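Local coordinates for protein triphenylmethane reductase (PDB 2JL1) that probably reduces triphenylmethane dyes with a bound NADP cofactor, as an NmrA-like oxidoreductase built on an NADP-binding Rossmann fold, at residues L15-Q18 with H19-K23; S273-P276 with L277-V281; Q202-F206 with D207-Q211; D253-K257 with G258-K262. One frame throughout, in Å; residues are numbered along the deposited sequence.

Contact 1: L15-Q18 with H19-K23; sequences LVIQ and HLLKK
Val16 and Leu20, one helical turn apart, lie side by side and point the same way, with Val16 CG1 3.8 Å from Leu20 CD1. Both are buried. The backbone bond from Leu20 N to Val16 O, 2.8 Å long, holds the two residues one turn apart. The next rung repeats the pattern: Ile17 CG2 runs alongside Leu21 CD1 at 4.0 Å. Ile17 owes this to its first torsion (chi1 -70°), which puts CG2 opposite the backbone N and turns CG1 back beside it. Beta-branched residues and leucines suit this face, since they fill the seam between helix and sheet with carbon alone. The helix, 11-20, is the crossover of a beta-alpha-beta unit, in which Val16 and Leu20 rest on Val5 of strand 3-5, Leu20 also on Ile3, while Ile17, Leu20 and Leu21 all reach Ile29 of strand 29-33. It is the first such unit of the Rossmann fold, and the start of its helix contributes to NADP binding. Away from the sheet the packing thins. A bend at chi2 (-51°) brings the Gln18 amide obliquely across Leu21, NE2 lying 3.5 Å from Leu21 CD1; that NE2 is hydrogen-bonded to Gln45. On the flank facing helix 175-186, His19 meets Ala183 and Leu15 touches Arg175 and Ala179. Lys22 is exposed, its CG merely brushing Gln18 O at 3.8 Å, a place that suits a long charged chain.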
loop_
_atom_site.group_PDB
_atom_site.type_symbol
_atom_site.label_atom_id
_atom_site.label_comp_id
_atom_site.label_asym_id
_atom_site.label_seq_id
_atom_site.Cartn_x
_atom_site.Cartn_y
_atom_site.Cartn_z
ATOM N N LEU A 15 -0.283 24.584 11.736
ATOM C CA LEU A 15 -1.470 25.285 11.217
ATOM C C LEU A 15 -2.782 24.540 11.524
ATOM O O LEU A 15 -3.812 25.174 11.753
ATOM C CB LEU A 15 -1.338 25.571 9.716
ATOM C CG LEU A 15 -0.336 26.611 9.206
ATOM C CD1 LEU A 15 -0.119 26.448 7.675
ATOM C CD2 LEU A 15 -0.786 28.030 9.539
ATOM N N VAL A 16 -2.753 23.210 11.531
ATOM C CA VAL A 16 -3.937 22.413 11.888
ATOM C C VAL A 16 -4.311 22.708 13.351
ATOM O O VAL A 16 -5.471 22.957 13.661
ATOM C CB VAL A 16 -3.732 20.870 11.669
ATOM C CG1 VAL A 16 -4.824 20.054 12.386
ATOM C CG2 VAL A 16 -3.784 20.518 10.188
ATOM N N ILE A 17 -3.313 22.686 14.226
ATOM C CA ILE A 17 -3.513 23.010 15.636
ATOM C C ILE A 17 -4.042 24.433 15.830
ATOM O O ILE A 17 -4.966 24.649 16.622
ATOM C CB ILE A 17 -2.251 22.681 16.449
ATOM C CG1 ILE A 17 -2.127 21.150 16.507
ATOM C CG2 ILE A 17 -2.284 23.345 17.868
ATOM C CD1 ILE A 17 -0.896 20.620 17.142
ATOM N N GLN A 18 -3.494 25.393 15.081
ATOM C CA GLN A 18 -3.982 26.773 15.178
ATOM C C GLN A 18 -5.429 26.919 14.729
ATOM O O GLN A 18 -6.205 27.655 15.351
ATOM C CB GLN A 18 -3.032 27.747 14.470
ATOM C CG GLN A 18 -1.698 27.897 15.225
ATOM C CD GLN A 18 -1.874 28.225 16.729
ATOM O OE1 GLN A 18 -2.589 29.161 17.087
ATOM N NE2 GLN A 18 -1.211 27.452 17.603
ATOM N N HIS A 19 -5.811 26.187 13.676
ATOM C CA HIS A 19 -7.218 26.114 13.266
ATOM C C HIS A 19 -8.122 25.340 14.243
ATOM O O HIS A 19 -9.265 25.746 14.476
ATOM C CB HIS A 19 -7.329 25.529 11.853
ATOM C CG HIS A 19 -6.856 26.466 10.783
ATOM N ND1 HIS A 19 -7.561 27.593 10.417
ATOM C CD2 HIS A 19 -5.742 26.451 10.013
ATOM C CE1 HIS A 19 -6.901 28.233 9.467
ATOM N NE2 HIS A 19 -5.800 27.553 9.197
ATOM N N LEU A 20 -7.622 24.236 14.808
ATOM C CA LEU A 20 -8.373 23.484 15.828
ATOM C C LEU A 20 -8.634 24.328 17.075
ATOM O O LEU A 20 -9.698 24.216 17.698
ATOM C CB LEU A 20 -7.650 22.183 16.226
ATOM C CG LEU A 20 -7.676 21.032 15.206
ATOM C CD1 LEU A 20 -6.803 19.851 15.636
ATOM C CD2 LEU A 20 -9.110 20.598 14.972
ATOM N N LEU A 21 -7.667 25.173 17.425
ATOM C CA LEU A 21 -7.783 26.059 18.600
ATOM C C LEU A 21 -8.900 27.097 18.448
ATOM O O LEU A 21 -9.361 27.658 19.434
ATOM C CB LEU A 21 -6.432 26.721 18.938
ATOM C CG LEU A 21 -5.356 25.838 19.602
ATOM C CD1 LEU A 21 -3.950 26.502 19.620
ATOM C CD2 LEU A 21 -5.755 25.426 21.010
ATOM N N LYS A 22 -9.339 27.348 17.220
ATOM C CA LYS A 22 -10.495 28.220 17.001
ATOM C C LYS A 22 -11.806 27.433 17.020
ATOM O O LYS A 22 -12.881 28.021 16.919
ATOM C CB LYS A 22 -10.366 28.982 15.685
ATOM C CG LYS A 22 -9.209 29.952 15.632
ATOM C CD LYS A 22 -9.265 30.708 14.318
ATOM C CE LYS A 22 -7.973 31.452 14.011
ATOM N NZ LYS A 22 -7.675 31.285 12.550
ATOM N N LYS A 23 -11.730 26.107 17.164
ATOM C CA LYS A 23 -12.939 25.273 17.106
ATOM C C LYS A 23 -13.232 24.462 18.370
ATOM O O LYS A 23 -14.386 24.236 18.705
ATOM C CB LYS A 23 -12.889 24.330 15.889
ATOM C CG LYS A 23 -12.937 25.020 14.538
ATOM C CD LYS A 23 -12.559 24.040 13.404
ATOM C CE LYS A 23 -12.474 24.733 12.027
ATOM N NZ LYS A 23 -13.812 25.170 11.511
#

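Contact 2: S273-P276 with L277-V281; sequences SLTP and LKETV
The N-terminus of helix 277-285 is entered through Thr275 and Pro276, with Pro276 at the N-cap. Proline's fixed phi suits the turn into the helix, but its ring carries no acceptor, and the bonds across the cap come from its carbonyl. Pro276 O faces the first turn and accepts a weak, strongly bent bond from Glu279 N at 3.0 Å. A second weak bond reaches the same oxygen from Thr280 N, longer at 3.3 Å but straighter. The side chain before it closes over the same turn. The CG2 methyl of Thr275 sits 3.8 Å from Glu279 CG, the two side chains meeting obliquely, and 3.6 Å from Thr280 OG1, the two threonine side chains crossing at about a right angle. Thr275 places the methyl there because chi1 (-57°) sets CG2 opposite the backbone N. Glu279 lends only its CB and CG; it then bends at chi2 and carries its carboxylate away to Gln283, further along the helix. Leu277 turns from the loop to pack on Ile212, while Lys278 forms a salt bridge with Glu215. A water spans the junction, donating to Thr275 O at 2.8 Å and lying 2.5 Å from Thr280 OG1. The polar links across this cap are thus weak or carried by water, and an acidic side chain in the first turn, such as Glu279, would probably be favoured by the positive end of the helix dipole.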
loop_
_atom_site.group_PDB
_atom_site.type_symbol
_atom_site.label_atom_id
_atom_site.label_comp_id
_atom_site.label_asym_id
_atom_site.label_seq_id
_atom_site.Cartn_x
_atom_site.Cartn_y
_atom_site.Cartn_z
ATOM N N SER A 273 -14.827 29.637 -0.041
ATOM C CA SER A 273 -13.975 30.300 -1.042
ATOM C C SER A 273 -12.493 30.069 -0.799
ATOM O O SER A 273 -12.046 30.096 0.349
ATOM C CB SER A 273 -14.215 31.813 -1.056
ATOM O OG SER A 273 -15.504 32.124 -1.537
ATOM N N LEU A 274 -11.752 29.857 -1.888
ATOM C CA LEU A 274 -10.315 29.647 -1.847
ATOM C C LEU A 274 -9.589 30.976 -1.993
ATOM O O LEU A 274 -10.104 31.911 -2.589
ATOM C CB LEU A 274 -9.867 28.720 -2.988
ATOM C CG LEU A 274 -10.554 27.340 -3.110
ATOM C CD1 LEU A 274 -10.050 26.568 -4.329
ATOM C CD2 LEU A 274 -10.408 26.523 -1.808
ATOM N N THR A 275 -8.379 31.034 -1.452
ATOM C CA THR A 275 -7.558 32.237 -1.462
ATOM C C THR A 275 -6.998 32.426 -2.858
ATOM O O THR A 275 -6.337 31.535 -3.375
ATOM C CB THR A 275 -6.411 32.081 -0.468
ATOM O OG1 THR A 275 -6.975 31.807 0.822
ATOM C CG2 THR A 275 -5.547 33.340 -0.403
ATOM N N PRO A 276 -7.262 33.590 -3.470
ATOM C CA PRO A 276 -6.727 33.912 -4.786
ATOM C C PRO A 276 -5.200 33.864 -4.770
ATOM O O PRO A 276 -4.575 34.292 -3.794
ATOM C CB PRO A 276 -7.193 35.354 -4.996
ATOM C CG PRO A 276 -8.394 35.493 -4.144
ATOM C CD PRO A 276 -8.078 34.697 -2.931
ATOM N N LEU A 277 -4.607 33.385 -5.851
ATOM C CA LEU A 277 -3.140 33.322 -5.973
ATOM C C LEU A 277 -2.489 34.680 -5.696
ATOM O O LEU A 277 -1.450 34.759 -5.034
ATOM C CB LEU A 277 -2.751 32.813 -7.364
ATOM C CG LEU A 277 -1.277 32.505 -7.649
ATOM C CD1 LEU A 277 -0.724 31.380 -6.714
ATOM C CD2 LEU A 277 -1.199 32.089 -9.109
ATOM N N LYS A 278 -3.114 35.749 -6.192
ATOM C CA LYS A 278 -2.567 37.106 -6.007
ATOM C C LYS A 278 -2.427 37.482 -4.529
ATOM O O LYS A 278 -1.440 38.116 -4.148
ATOM C CB LYS A 278 -3.397 38.166 -6.754
ATOM C CG LYS A 278 -2.656 39.503 -6.845
ATOM C CD LYS A 278 -3.480 40.637 -7.447
ATOM C CE LYS A 278 -3.839 40.367 -8.890
ATOM N NZ LYS A 278 -2.637 40.225 -9.778
ATOM N N GLU A 279 -3.409 37.106 -3.709
ATOM C CA GLU A 279 -3.355 37.325 -2.247
ATOM C C GLU A 279 -2.201 36.563 -1.599
ATOM O O GLU A 279 -1.538 37.066 -0.692
ATOM C CB GLU A 279 -4.697 36.967 -1.583
ATOM C CG GLU A 279 -4.737 37.058 -0.040
ATOM C CD GLU A 279 -4.499 38.469 0.557
ATOM O OE1 GLU A 279 -4.357 39.482 -0.190
ATOM O OE2 GLU A 279 -4.476 38.562 1.814
ATOM N N THR A 280 -1.948 35.347 -2.084
ATOM C CA THR A 280 -0.825 34.557 -1.580
ATOM C C THR A 280 0.496 35.197 -1.995
ATOM O O THR A 280 1.438 35.238 -1.206
ATOM C CB THR A 280 -0.943 33.058 -2.024
ATOM O OG1 THR A 280 -2.204 32.539 -1.561
ATOM C CG2 THR A 280 0.178 32.223 -1.430
ATOM N N VAL A 281 0.572 35.702 -3.227
ATOM C CA VAL A 281 1.787 36.398 -3.685
ATOM C C VAL A 281 2.035 37.648 -2.811
ATOM O O VAL A 281 3.165 37.898 -2.369
ATOM C CB VAL A 281 1.742 36.753 -5.209
ATOM C CG1 VAL A 281 2.885 37.684 -5.600
ATOM C CG2 VAL A 281 1.776 35.473 -6.078
HETATM O O HOH W 1 -3.599 31.076 -3.061
#

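Contact 3: Q202-F206 with D207-Q211; sequences QPWTF and DELAQ
Trp204 and Glu208 meet at the start of helix 206-217, where the carboxylate OE1 of Glu208 comes to 3.4 Å from Trp204 CB. The Glu208 chain, extended beyond CG, reaches back along the incoming loop. A water donates to this OE1 at 2.6 Å and also to Pro203 O, tying the carboxylate to the loop. Thr205 is the N-cap: with chi1 at 58°, OG1 stands between the backbone N and the carbonyl carbon, and from there it accepts a weak 3.4 Å bond from Glu208 N. A small hydroxyl-bearing residue suits the place, as it can meet a first-turn N-H for which the helix has no preceding turn to supply a carbonyl. The Thr205 carbonyl begins the regular ladder, its O accepting from Leu209 N at 3.0 Å. On the buried side three apolar groups interlock. Trp204 has CG held between its own backbone N and carbonyl carbon (chi1 52°), which lays the indole alongside Leu209. Trp204 CZ3 lies over the centre of one face of the Phe206 ring, 3.7 Å above its plane, while Phe206 CD2 lies at the indole edge. Leu209 CD2 fits against both, 3.9 Å from Trp204 CZ3 and equally far from Phe206 CD2. The indole N-H is bonded to Ser172, and Asp207 OD1 to His223. Around this cluster Phe206 and Leu209 pack on strand 160-163, Phe206 also meets Tyr252 edge-to-face, and helix 277-285 brings Leu277 to Trp204 and Val281 to Leu209.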
loop_
_atom_site.group_PDB
_atom_site.type_symbol
_atom_site.label_atom_id
_atom_site.label_comp_id
_atom_site.label_asym_id
_atom_site.label_seq_id
_atom_site.Cartn_x
_atom_site.Cartn_y
_atom_site.Cartn_z
ATOM N N GLN A 202 -9.306 26.559 -9.443
ATOM C CA GLN A 202 -8.832 27.722 -10.196
ATOM C C GLN A 202 -7.313 27.603 -10.399
ATOM O O GLN A 202 -6.527 28.362 -9.817
ATOM C CB GLN A 202 -9.181 29.032 -9.487
ATOM C CG GLN A 202 -10.675 29.271 -9.322
ATOM C CD GLN A 202 -10.947 30.577 -8.623
ATOM O OE1 GLN A 202 -10.901 30.661 -7.378
ATOM N NE2 GLN A 202 -11.188 31.621 -9.412
ATOM N N PRO A 203 -6.896 26.663 -11.248
ATOM C CA PRO A 203 -5.464 26.393 -11.440
ATOM C C PRO A 203 -4.765 27.540 -12.187
ATOM O O PRO A 203 -5.435 28.408 -12.766
ATOM C CB PRO A 203 -5.453 25.095 -12.266
ATOM C CG PRO A 203 -6.807 25.080 -12.991
ATOM C CD PRO A 203 -7.768 25.815 -12.099
ATOM N N TRP A 204 -3.437 27.511 -12.173
ATOM C CA TRP A 204 -2.609 28.600 -12.701
ATOM C C TRP A 204 -1.417 28.007 -13.447
ATOM O O TRP A 204 -1.186 26.793 -13.420
ATOM C CB TRP A 204 -2.138 29.497 -11.542
ATOM C CG TRP A 204 -1.465 28.755 -10.362
ATOM C CD1 TRP A 204 -2.094 28.188 -9.300
ATOM C CD2 TRP A 204 -0.050 28.578 -10.127
ATOM N NE1 TRP A 204 -1.183 27.643 -8.434
ATOM C CE2 TRP A 204 0.082 27.876 -8.904
ATOM C CE3 TRP A 204 1.108 28.949 -10.825
ATOM C CZ2 TRP A 204 1.333 27.516 -8.367
ATOM C CZ3 TRP A 204 2.352 28.594 -10.303
ATOM C CH2 TRP A 204 2.459 27.882 -9.083
ATOM N N THR A 205 -0.682 28.857 -14.146
ATOM C CA THR A 205 0.506 28.423 -14.833
ATOM C C THR A 205 1.609 29.348 -14.339
ATOM O O THR A 205 1.327 30.397 -13.701
ATOM C CB THR A 205 0.349 28.550 -16.368
ATOM O OG1 THR A 205 0.043 29.913 -16.698
ATOM C CG2 THR A 205 -0.798 27.623 -16.887
ATOM N N PHE A 206 2.848 29.012 -14.654
ATOM C CA PHE A 206 3.952 29.889 -14.250
ATOM C C PHE A 206 4.002 31.217 -15.013
ATOM O O PHE A 206 4.403 32.234 -14.451
ATOM C CB PHE A 206 5.279 29.139 -14.260
ATOM C CG PHE A 206 5.436 28.235 -13.084
ATOM C CD1 PHE A 206 5.024 26.907 -13.150
ATOM C CD2 PHE A 206 5.935 28.728 -11.872
ATOM C CE1 PHE A 206 5.145 26.065 -12.047
ATOM C CE2 PHE A 206 6.041 27.877 -10.732
ATOM C CZ PHE A 206 5.636 26.551 -10.831
ATOM N N ASP A 207 3.566 31.214 -16.274
ATOM C CA ASP A 207 3.296 32.468 -16.987
ATOM C C ASP A 207 2.402 33.404 -16.181
ATOM O O ASP A 207 2.720 34.585 -16.044
ATOM C CB ASP A 207 2.669 32.209 -18.361
ATOM C CG ASP A 207 3.698 31.901 -19.419
ATOM O OD1 ASP A 207 4.906 31.820 -19.106
ATOM O OD2 ASP A 207 3.306 31.779 -20.591
ATOM N N GLU A 208 1.298 32.872 -15.661
ATOM C CA GLU A 208 0.346 33.599 -14.824
ATOM C C GLU A 208 0.979 34.085 -13.518
ATOM O O GLU A 208 0.741 35.209 -13.092
ATOM C CB GLU A 208 -0.863 32.729 -14.461
ATOM C CG GLU A 208 -1.942 33.538 -13.753
ATOM C CD GLU A 208 -3.215 32.773 -13.458
ATOM O OE1 GLU A 208 -3.348 31.595 -13.867
ATOM O OE2 GLU A 208 -4.103 33.394 -12.831
ATOM N N LEU A 209 1.771 33.219 -12.877
ATOM C CA LEU A 209 2.493 33.623 -11.685
ATOM C C LEU A 209 3.428 34.803 -11.948
ATOM O O LEU A 209 3.547 35.698 -11.104
ATOM C CB LEU A 209 3.305 32.444 -11.098
ATOM C CG LEU A 209 4.062 32.732 -9.785
ATOM C CD1 LEU A 209 3.111 33.283 -8.708
ATOM C CD2 LEU A 209 4.755 31.463 -9.288
ATOM N N ALA A 210 4.139 34.777 -13.072
ATOM C CA ALA A 210 5.061 35.885 -13.402
ATOM C C ALA A 210 4.287 37.191 -13.627
ATOM O O ALA A 210 4.759 38.294 -13.257
ATOM C CB ALA A 210 5.923 35.537 -14.618
ATOM N N GLN A 211 3.096 37.071 -14.207
ATOM C CA GLN A 211 2.254 38.243 -14.514
ATOM C C GLN A 211 1.711 38.800 -13.224
ATOM O O GLN A 211 1.739 40.003 -13.025
ATOM C CB GLN A 211 1.109 37.907 -15.510
ATOM C CG GLN A 211 0.028 39.018 -15.666
ATOM C CD GLN A 211 0.511 40.274 -16.397
ATOM O OE1 GLN A 211 1.413 40.217 -17.242
ATOM N NE2 GLN A 211 -0.096 41.425 -16.070
HETATM O O HOH W 2 -5.604 30.551 -14.468
#

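Contact 4: D253-K257 with G258-K262; sequences DAISK and GEASK
Ala254 O is gripped by two backbone N-H groups, Lys257 N at 2.9 Å and Glu259 N at 3.0 Å, which reach it from opposite faces of the carbonyl plane. The Glu259 bond crosses from the helix to the following loop and arrives 41° out of that plane. Beside it Gly258 N donates to Ile255 O at 2.9 Å, again from above the carbonyl plane. These two bonds make a Schellman motif that ends helix 242-256, with Gly258 as its C-prime residue. Its positive phi (90°) would jam a beta carbon against Lys257 O, which is why glycine suits the position. A water extends the cap, donating to Ile255 O and accepting from Ala260 N. The apolar contact of the motif is made by a methyl and a methylene, Ala254 CB and Glu259 CB, 3.6 Å apart. Glu259 then bends at chi2 (75°), carrying its carboxylate off to Tyr107, Ser113 and the backbone N of Ile114. Gly258 also opens a type I turn to Ser261, whose OG donates to Gly258 O at 2.6 Å. On the exposed side the extended Lys257 chain runs back one turn to a salt bridge, NZ meeting the syn lone pair of Asp253 OD1 at 2.8 Å.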
loop_
_atom_site.group_PDB
_atom_site.type_symbol
_atom_site.label_atom_id
_atom_site.label_comp_id
_atom_site.label_asym_id
_atom_site.label_seq_id
_atom_site.Cartn_x
_atom_site.Cartn_y
_atom_site.Cartn_z
ATOM N N ASP A 253 9.108 19.116 -13.778
ATOM C CA ASP A 253 8.985 18.216 -14.934
ATOM C C ASP A 253 7.648 17.460 -14.876
ATOM O O ASP A 253 6.976 17.304 -15.890
ATOM C CB ASP A 253 10.192 17.247 -14.995
ATOM C CG ASP A 253 10.144 16.332 -16.206
ATOM O OD1 ASP A 253 9.860 15.137 -16.034
ATOM O OD2 ASP A 253 10.363 16.808 -17.330
ATOM N N ALA A 254 7.249 17.021 -13.688
ATOM C CA ALA A 254 5.980 16.312 -13.529
ATOM C C ALA A 254 4.851 17.281 -13.895
ATOM O O ALA A 254 3.925 16.925 -14.610
ATOM C CB ALA A 254 5.824 15.789 -12.063
ATOM N N ILE A 255 4.967 18.518 -13.416
ATOM C CA ILE A 255 4.002 19.565 -13.746
ATOM C C ILE A 255 3.918 19.770 -15.269
ATOM O O ILE A 255 2.800 19.799 -15.812
ATOM C CB ILE A 255 4.276 20.891 -12.965
ATOM C CG1 ILE A 255 3.942 20.721 -11.475
ATOM C CG2 ILE A 255 3.448 22.082 -13.557
ATOM C CD1 ILE A 255 4.507 21.878 -10.618
ATOM N N SER A 256 5.075 19.844 -15.965
ATOM C CA SER A 256 5.060 19.985 -17.426
ATOM C C SER A 256 4.338 18.824 -18.113
ATOM O O SER A 256 3.967 18.954 -19.268
ATOM C CB SER A 256 6.461 20.073 -18.011
ATOM O OG SER A 256 7.078 18.801 -18.031
ATOM N N LYS A 257 4.165 17.702 -17.401
ATOM C CA LYS A 257 3.508 16.496 -17.948
ATOM C C LYS A 257 2.085 16.287 -17.402
ATOM O O LYS A 257 1.501 15.194 -17.563
ATOM C CB LYS A 257 4.374 15.251 -17.656
ATOM C CG LYS A 257 5.655 15.223 -18.508
ATOM C CD LYS A 257 6.714 14.266 -17.970
ATOM C CE LYS A 257 7.960 14.273 -18.852
ATOM N NZ LYS A 257 9.039 13.490 -18.150
ATOM N N GLY A 258 1.523 17.320 -16.767
ATOM C CA GLY A 258 0.137 17.283 -16.334
ATOM C C GLY A 258 -0.128 16.737 -14.931
ATOM O O GLY A 258 -1.280 16.505 -14.573
ATOM N N GLU A 259 0.936 16.556 -14.148
ATOM C CA GLU A 259 0.842 15.994 -12.793
ATOM C C GLU A 259 -0.144 16.743 -11.892
ATOM O O GLU A 259 -0.820 16.128 -11.074
ATOM C CB GLU A 259 2.245 15.972 -12.144
ATOM C CG GLU A 259 2.296 15.638 -10.633
ATOM C CD GLU A 259 2.069 14.170 -10.352
ATOM O OE1 GLU A 259 2.106 13.336 -11.296
ATOM O OE2 GLU A 259 1.819 13.861 -9.178
ATOM N N ALA A 260 -0.207 18.064 -12.014
ATOM C CA ALA A 260 -1.037 18.845 -11.099
ATOM C C ALA A 260 -2.207 19.526 -11.826
ATOM O O ALA A 260 -2.747 20.524 -11.377
ATOM C CB ALA A 260 -0.156 19.849 -10.330
ATOM N N SER A 261 -2.645 18.916 -12.916
ATOM C CA SER A 261 -3.555 19.561 -13.856
ATOM C C SER A 261 -5.019 19.164 -13.646
ATOM O O SER A 261 -5.901 19.713 -14.297
ATOM C CB SER A 261 -3.157 19.188 -15.281
ATOM O OG SER A 261 -3.341 17.800 -15.518
ATOM N N LYS A 262 -5.285 18.190 -12.786
ATOM C CA LYS A 262 -6.676 17.783 -12.510
ATOM C C LYS A 262 -7.320 18.537 -11.345
ATOM O O LYS A 262 -6.653 18.858 -10.391
ATOM C CB LYS A 262 -6.757 16.283 -12.245
ATOM C CG LYS A 262 -6.606 15.443 -13.486
ATOM C CD LYS A 262 -6.218 14.021 -13.163
ATOM C CE LYS A 262 -7.372 13.178 -12.657
ATOM N NZ LYS A 262 -6.912 11.758 -12.509
HETATM O O HOH W 3 0.574 19.734 -14.269
#

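Contact 1 lies on a helix packed against the parallel Rossmann sheet; the other three are helix boundaries in the C-terminal part of the chain. Contact 2 is a surface contact, while contacts 1, 3 and 4 are partly buried. Contacts 2 and 3 are both N-caps and touch each other, but 273-281 is a start led by proline, whereas 202-211 combines a threonine cap with a buried aromatic cluster. Contact 4 is the converse, a helix end closed by backbone bonds and glycine; it lies about 14 Å from contact 3 between centres, without touching it. Water bridges recur at contacts 2, 3 and 4, whereas contact 1 combines regular helix bonds with aliphatic packing against the sheet.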